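Local structure of oxidoreductase (Azotobacter vinelandii, 7D5M) at residues 15-20 and 72-77; 99-104 and 109-114. The protein binds NAD+ in a Rossmann-fold domain and, as a homologue of inositol dehydrogenase, probably oxidises a polyol or sugar-like substrate. All blocks are in the same frame, centred on the assembly; numbering follows the deposited sequence.

Interaction 1 of 2, residues 15-20 and 72-77. With NAD (nicotinamide-adenine-dinucleotide), chain B.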
# COMPACT_ATOMS: atom_id res chain seq x y z
N ALA A 15 29.41 14.75 26.79
CA ALA A 15 30.02 15.55 25.71
C ALA A 15 29.78 14.86 24.37
O ALA A 15 29.56 13.62 24.32
CB ALA A 15 31.50 15.70 25.96
N MET A 16 29.87 15.64 23.31
CA MET A 16 29.98 15.12 21.93
C MET A 16 31.34 15.51 21.37
O MET A 16 31.87 16.58 21.73
CB MET A 16 28.86 15.67 21.04
CG MET A 16 27.52 15.07 21.38
SD MET A 16 26.34 15.38 20.05
CE MET A 16 26.92 14.24 18.81
N VAL A 17 31.90 14.62 20.55
CA VAL A 17 32.99 14.95 19.60
C VAL A 17 32.40 14.82 18.20
O VAL A 17 31.88 13.73 17.88
CB VAL A 17 34.22 14.05 19.79
CG1 VAL A 17 35.37 14.50 18.91
CG2 VAL A 17 34.66 14.01 21.25
N GLY A 18 32.43 15.91 17.44
CA GLY A 18 31.72 16.03 16.16
C GLY A 18 30.26 16.34 16.42
O GLY A 18 29.93 16.80 17.53
N GLY A 19 29.40 16.09 15.44
CA GLY A 19 27.97 16.43 15.52
C GLY A 19 27.75 17.93 15.51
O GLY A 19 26.75 18.38 16.08
N GLY A 20 28.63 18.69 14.85
CA GLY A 20 28.60 20.15 14.85
C GLY A 20 27.49 20.73 13.99
O GLY A 20 26.58 19.97 13.52
N ARG A 72 41.20 15.38 22.74
CA ARG A 72 42.27 15.14 23.76
C ARG A 72 42.15 16.22 24.84
O ARG A 72 42.19 15.87 26.04
CB ARG A 72 43.67 15.08 23.13
CG ARG A 72 43.81 13.99 22.07
CD ARG A 72 45.06 14.05 21.20
NE ARG A 72 45.35 15.35 20.61
CZ ARG A 72 44.64 15.98 19.66
NH1 ARG A 72 43.55 15.44 19.15
NH2 ARG A 72 45.06 17.16 19.22
N THR A 73 41.99 17.47 24.44
CA THR A 73 41.82 18.61 25.39
C THR A 73 40.52 18.42 26.16
O THR A 73 40.52 18.60 27.39
CB THR A 73 41.84 19.96 24.67
OG1 THR A 73 43.05 19.96 23.91
CG2 THR A 73 41.75 21.11 25.64
N LEU A 74 39.44 18.07 25.46
CA LEU A 74 38.15 17.78 26.13
C LEU A 74 38.38 16.80 27.28
O LEU A 74 37.99 17.13 28.41
CB LEU A 74 37.18 17.20 25.10
CG LEU A 74 35.93 16.53 25.66
CD1 LEU A 74 34.97 17.56 26.26
CD2 LEU A 74 35.24 15.73 24.58
N PHE A 75 39.01 15.65 27.02
CA PHE A 75 39.17 14.57 28.04
C PHE A 75 40.10 15.07 29.15
O PHE A 75 39.75 14.88 30.32
CB PHE A 75 39.65 13.26 27.41
CG PHE A 75 38.76 12.72 26.32
CD1 PHE A 75 37.43 13.09 26.24
CD2 PHE A 75 39.26 11.83 25.38
CE1 PHE A 75 36.62 12.59 25.23
CE2 PHE A 75 38.45 11.34 24.37
CZ PHE A 75 37.13 11.73 24.29
N GLU A 76 41.22 15.72 28.80
CA GLU A 76 42.23 16.16 29.80
C GLU A 76 41.64 17.24 30.70
O GLU A 76 41.79 17.12 31.93
CB GLU A 76 43.52 16.64 29.11
CG GLU A 76 44.53 17.24 30.09
CD GLU A 76 45.84 17.72 29.47
OE1 GLU A 76 45.85 18.06 28.26
OE2 GLU A 76 46.86 17.75 30.21
N GLN A 77 40.99 18.26 30.12
CA GLN A 77 40.44 19.42 30.88
C GLN A 77 39.26 18.96 31.73
O GLN A 77 39.15 19.39 32.89
CB GLN A 77 40.05 20.56 29.94
CG GLN A 77 41.23 21.28 29.31
CD GLN A 77 42.16 21.85 30.37
OE1 GLN A 77 41.73 22.55 31.28
NE2 GLN A 77 43.43 21.51 30.26
PA NAD B . 29.17 14.89 8.66
O1A NAD B . 30.34 15.09 7.75
O2A NAD B . 27.81 15.35 8.26
O5B NAD B . 29.53 15.52 10.10
C5B NAD B . 30.88 15.47 10.66
C4B NAD B . 30.91 16.41 11.85
O4B NAD B . 32.08 16.13 12.67
C3B NAD B . 31.01 17.90 11.50
O3B NAD B . 30.32 18.66 12.47
C2B NAD B . 32.53 18.13 11.55
O2B NAD B . 32.91 19.48 11.73
C1B NAD B . 32.86 17.30 12.78
N9A NAD B . 34.25 16.89 12.89
C8A NAD B . 35.01 16.33 11.90
N7A NAD B . 36.21 15.99 12.30
C5A NAD B . 36.24 16.32 13.64
C6A NAD B . 37.23 16.19 14.63
N6A NAD B . 38.43 15.64 14.40
N1A NAD B . 36.93 16.61 15.88
C2A NAD B . 35.72 17.16 16.09
N3A NAD B . 34.70 17.32 15.25
C4A NAD B . 35.03 16.88 14.02
O3 NAD B . 29.03 13.32 9.02
PN NAD B . 27.72 12.48 9.47
O1N NAD B . 26.95 12.07 8.26
O2N NAD B . 27.01 13.24 10.55
O5D NAD B . 28.38 11.15 10.08
C5D NAD B . 29.25 11.19 11.21
C4D NAD B . 29.35 9.78 11.71
O4D NAD B . 28.02 9.29 12.01
C3D NAD B . 29.93 8.79 10.70
O3D NAD B . 30.70 7.81 11.37
C2D NAD B . 28.68 8.18 10.05
O2D NAD B . 28.90 6.88 9.52
C1D NAD B . 27.75 8.12 11.26
N1N NAD B . 26.29 8.11 10.92
C2N NAD B . 25.48 7.14 11.48
C3N NAD B . 24.13 7.06 11.15
C7N NAD B . 23.28 6.07 11.91
O7N NAD B . 23.74 5.57 12.95
N7N NAD B . 22.06 5.81 11.45
C4N NAD B . 23.63 7.90 10.15
C5N NAD B . 24.47 8.87 9.59
C6N NAD B . 25.73 9.04 10.10

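Interaction 2 of 2, residues 99-104 and 109-114. With NAD (nicotinamide-adenine-dinucleotide), chain B.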
# COMPACT_ATOMS: atom_id res chain seq x y z
N ALA A 99 40.66 6.22 17.21
CA ALA A 99 41.56 7.05 18.05
C ALA A 99 40.75 7.74 19.15
O ALA A 99 41.19 7.75 20.31
CB ALA A 99 42.30 8.06 17.19
N ILE A 100 39.57 8.26 18.82
CA ILE A 100 38.75 9.03 19.80
C ILE A 100 38.18 8.06 20.84
O ILE A 100 38.26 8.39 22.04
CB ILE A 100 37.66 9.87 19.12
CG1 ILE A 100 38.26 10.90 18.16
CG2 ILE A 100 36.78 10.52 20.18
CD1 ILE A 100 37.25 11.54 17.25
N THR A 101 37.62 6.93 20.40
CA THR A 101 37.04 5.90 21.30
C THR A 101 38.15 5.37 22.22
O THR A 101 37.93 5.30 23.45
CB THR A 101 36.34 4.79 20.52
OG1 THR A 101 35.29 5.39 19.77
CG2 THR A 101 35.73 3.73 21.41
N ARG A 102 39.31 5.03 21.66
CA ARG A 102 40.45 4.49 22.45
C ARG A 102 40.82 5.49 23.55
O ARG A 102 40.92 5.07 24.72
CB ARG A 102 41.67 4.22 21.57
CG ARG A 102 42.80 3.57 22.36
CD ARG A 102 44.08 3.39 21.56
NE ARG A 102 45.01 2.64 22.39
CZ ARG A 102 45.93 1.79 21.93
NH1 ARG A 102 46.06 1.58 20.63
NH2 ARG A 102 46.71 1.16 22.79
N ALA A 103 41.02 6.76 23.19
CA ALA A 103 41.42 7.82 24.14
C ALA A 103 40.34 7.97 25.23
O ALA A 103 40.70 8.10 26.42
CB ALA A 103 41.65 9.11 23.41
N ALA A 104 39.05 7.94 24.86
CA ALA A 104 37.95 8.12 25.83
C ALA A 104 37.98 6.96 26.83
O ALA A 104 37.90 7.21 28.05
CB ALA A 104 36.61 8.22 25.12
N LEU A 109 36.19 6.95 30.44
CA LEU A 109 34.85 7.45 30.02
C LEU A 109 34.07 6.33 29.34
O LEU A 109 34.68 5.52 28.62
CB LEU A 109 35.02 8.64 29.06
CG LEU A 109 35.77 9.85 29.62
CD1 LEU A 109 35.96 10.89 28.54
CD2 LEU A 109 35.03 10.44 30.82
N HIS A 110 32.75 6.29 29.55
CA HIS A 110 31.82 5.51 28.72
C HIS A 110 31.69 6.20 27.36
O HIS A 110 31.89 7.43 27.27
CB HIS A 110 30.46 5.35 29.40
CG HIS A 110 30.54 4.78 30.76
ND1 HIS A 110 30.79 3.44 30.99
CD2 HIS A 110 30.40 5.36 31.97
CE1 HIS A 110 30.77 3.22 32.29
NE2 HIS A 110 30.55 4.39 32.91
N VAL A 111 31.39 5.42 26.33
CA VAL A 111 31.36 5.92 24.94
C VAL A 111 30.07 5.46 24.27
O VAL A 111 29.63 4.31 24.50
CB VAL A 111 32.60 5.47 24.15
CG1 VAL A 111 32.57 6.01 22.72
CG2 VAL A 111 33.89 5.87 24.86
N VAL A 112 29.50 6.35 23.47
CA VAL A 112 28.57 5.97 22.37
C VAL A 112 29.27 6.32 21.07
O VAL A 112 29.54 7.52 20.83
CB VAL A 112 27.20 6.66 22.48
CG1 VAL A 112 26.30 6.22 21.34
CG2 VAL A 112 26.55 6.38 23.83
N CYS A 113 29.60 5.30 20.28
CA CYS A 113 30.41 5.47 19.05
C CYS A 113 29.51 5.28 17.84
O CYS A 113 28.75 4.31 17.78
CB CYS A 113 31.59 4.52 19.00
SG CYS A 113 32.71 4.89 17.62
N GLU A 114 29.57 6.24 16.93
CA GLU A 114 28.86 6.13 15.63
C GLU A 114 29.41 4.93 14.87
O GLU A 114 30.61 4.61 15.00
CB GLU A 114 29.01 7.41 14.83
CG GLU A 114 27.78 8.26 14.91
CD GLU A 114 26.48 7.55 14.58
OE1 GLU A 114 26.51 6.33 14.24
OE2 GLU A 114 25.45 8.19 14.68
PA NAD B . 29.17 14.89 8.66
O1A NAD B . 30.34 15.09 7.75
O2A NAD B . 27.81 15.35 8.26
O5B NAD B . 29.53 15.52 10.10
C5B NAD B . 30.88 15.47 10.66
C4B NAD B . 30.91 16.41 11.85
O4B NAD B . 32.08 16.13 12.67
C3B NAD B . 31.01 17.90 11.50
O3B NAD B . 30.32 18.66 12.47
C2B NAD B . 32.53 18.13 11.55
O2B NAD B . 32.91 19.48 11.73
C1B NAD B . 32.86 17.30 12.78
N9A NAD B . 34.25 16.89 12.89
C8A NAD B . 35.01 16.33 11.90
N7A NAD B . 36.21 15.99 12.30
C5A NAD B . 36.24 16.32 13.64
C6A NAD B . 37.23 16.19 14.63
N6A NAD B . 38.43 15.64 14.40
N1A NAD B . 36.93 16.61 15.88
C2A NAD B . 35.72 17.16 16.09
N3A NAD B . 34.70 17.32 15.25
C4A NAD B . 35.03 16.88 14.02
O3 NAD B . 29.03 13.32 9.02
PN NAD B . 27.72 12.48 9.47
O1N NAD B . 26.95 12.07 8.26
O2N NAD B . 27.01 13.24 10.55
O5D NAD B . 28.38 11.15 10.08
C5D NAD B . 29.25 11.19 11.21
C4D NAD B . 29.35 9.78 11.71
O4D NAD B . 28.02 9.29 12.01
C3D NAD B . 29.93 8.79 10.70
O3D NAD B . 30.70 7.81 11.37
C2D NAD B . 28.68 8.18 10.05
O2D NAD B . 28.90 6.88 9.52
C1D NAD B . 27.75 8.12 11.26
N1N NAD B . 26.29 8.11 10.92
C2N NAD B . 25.48 7.14 11.48
C3N NAD B . 24.13 7.06 11.15
C7N NAD B . 23.28 6.07 11.91
O7N NAD B . 23.74 5.57 12.95
N7N NAD B . 22.06 5.81 11.45
C4N NAD B . 23.63 7.90 10.15
C5N NAD B . 24.47 8.87 9.59
C6N NAD B . 25.73 9.04 10.10

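Interaction 1 of 2, residues 15-20 and 72-77
A chi1 of 166° extends Leu74 away from its own backbone N and carries both its methyl groups from helix 71-78 onto Ala15, at the end of strand 12-16, and onto Val17, where the chain turns a corner and a chi1 of -174° places CG2 beside the valine's backbone N. The two branches of the leucine share the work. CD1 rests on the methyl of Ala15, CB to CD1 3.9 Å, while CD2 touches both residues, lying 3.8 Å from Val17 CG2 and 4.0 Å from Ala15 CB. The leucine and valine side chains cross at a slant. Met16, between the two contact residues, points its side chain to the other face of the strand, toward helix 26-34.

The forked end of Val17 has a second task. Its CG1 turns to the cofactor and touches the adenine of NAD, 3.9 Å from C2A, so that one valine joins the helix packing to the base pocket. Beyond it, Gly18 and Gly20, bare of side chains, lie close against O4B and O3B of NAD, and Gly18 CA comes within 3.4 Å of N3A. Gly18 and Gly19 also take positive phi values, and Met16 CE crowds Gly19. Gly20 N donates a hydrogen bond to the ribose hydroxyl O3B of NAD, 2.9 Å long and bent to 133° at the hydrogen. Arg30 NH1, from helix 26-34, is hydrogen-bonded to Gly19 O. The Leu74 packing thus forms the layer beside the glycine-rich turn joining strand 12-16 to helix 26-34, the signature of the dinucleotide-binding Rossmann fold.

Interaction 2 of 2, residues 99-104 and 109-114
Helix 99-104 and strand 110-113 run nearly antiparallel, at 165° with their axes 8.6 Å apart, and the short link between them is bridged by a hydrogen bond from Leu109 N to Ala104 O, 3.0 Å long. That bond is fairly straight at the hydrogen, 158°, although the donor sits 33° off the plane of the carbonyl. The same oxygen also lies against the aliphatic start of Leu109, 3.4 Å from its CB.

Further along, Ala104 CB packs on Val111 CG2 at 3.6 Å, and the other valine branch, CG1, leans against Thr101, whose CG2 stands 4.1 Å away. Thr101 OG1, beside its backbone N, is hydrogen-bonded to His97 O, one turn back in the helix, and lies 3.4 Å from Cys113 SG. Past the strand, Glu114 bends at chi2 toward the nicotinamide end of NAD, its OE1 3.1 Å from C2N.

These elements are the second half of the Rossmann domain's beta-alpha-beta crossover (strand 87-91, helix 97-106, strand 110-113). Chemically, a small-residue helix face lets the strand come close, the threonine hydroxyl is satisfied within its own helix, and hydrogen bonds from OE1 to Thr141 OG1 and OE2 to His29 NE2 hold the Glu114 carboxylate in place.

One parallel sheet serves both interactions; both are buried, between the sheet and the helices packed on it, and neither is a surface contact. Interaction 1 brings strand 12-16 against helix 71-78 purely through methyl groups, whereas interaction 2, within the beta-alpha-beta unit of strands 87-91 and 110-113 and helix 97-106, adds a backbone bond and a threonine beside a cysteine. The two merge into one core: Phe75 of helix 71-78 packs against Ala104, Leu109 and Ile100, and Val17 meets Ile100 CD1 through CG1 at 3.9 Å. Their strand ends address different halves of NAD, 15-20 the adenosine and 109-114 the nicotinamide riboside, so a common hydrophobic layer lies behind chemically distinct ends of the cofactor site.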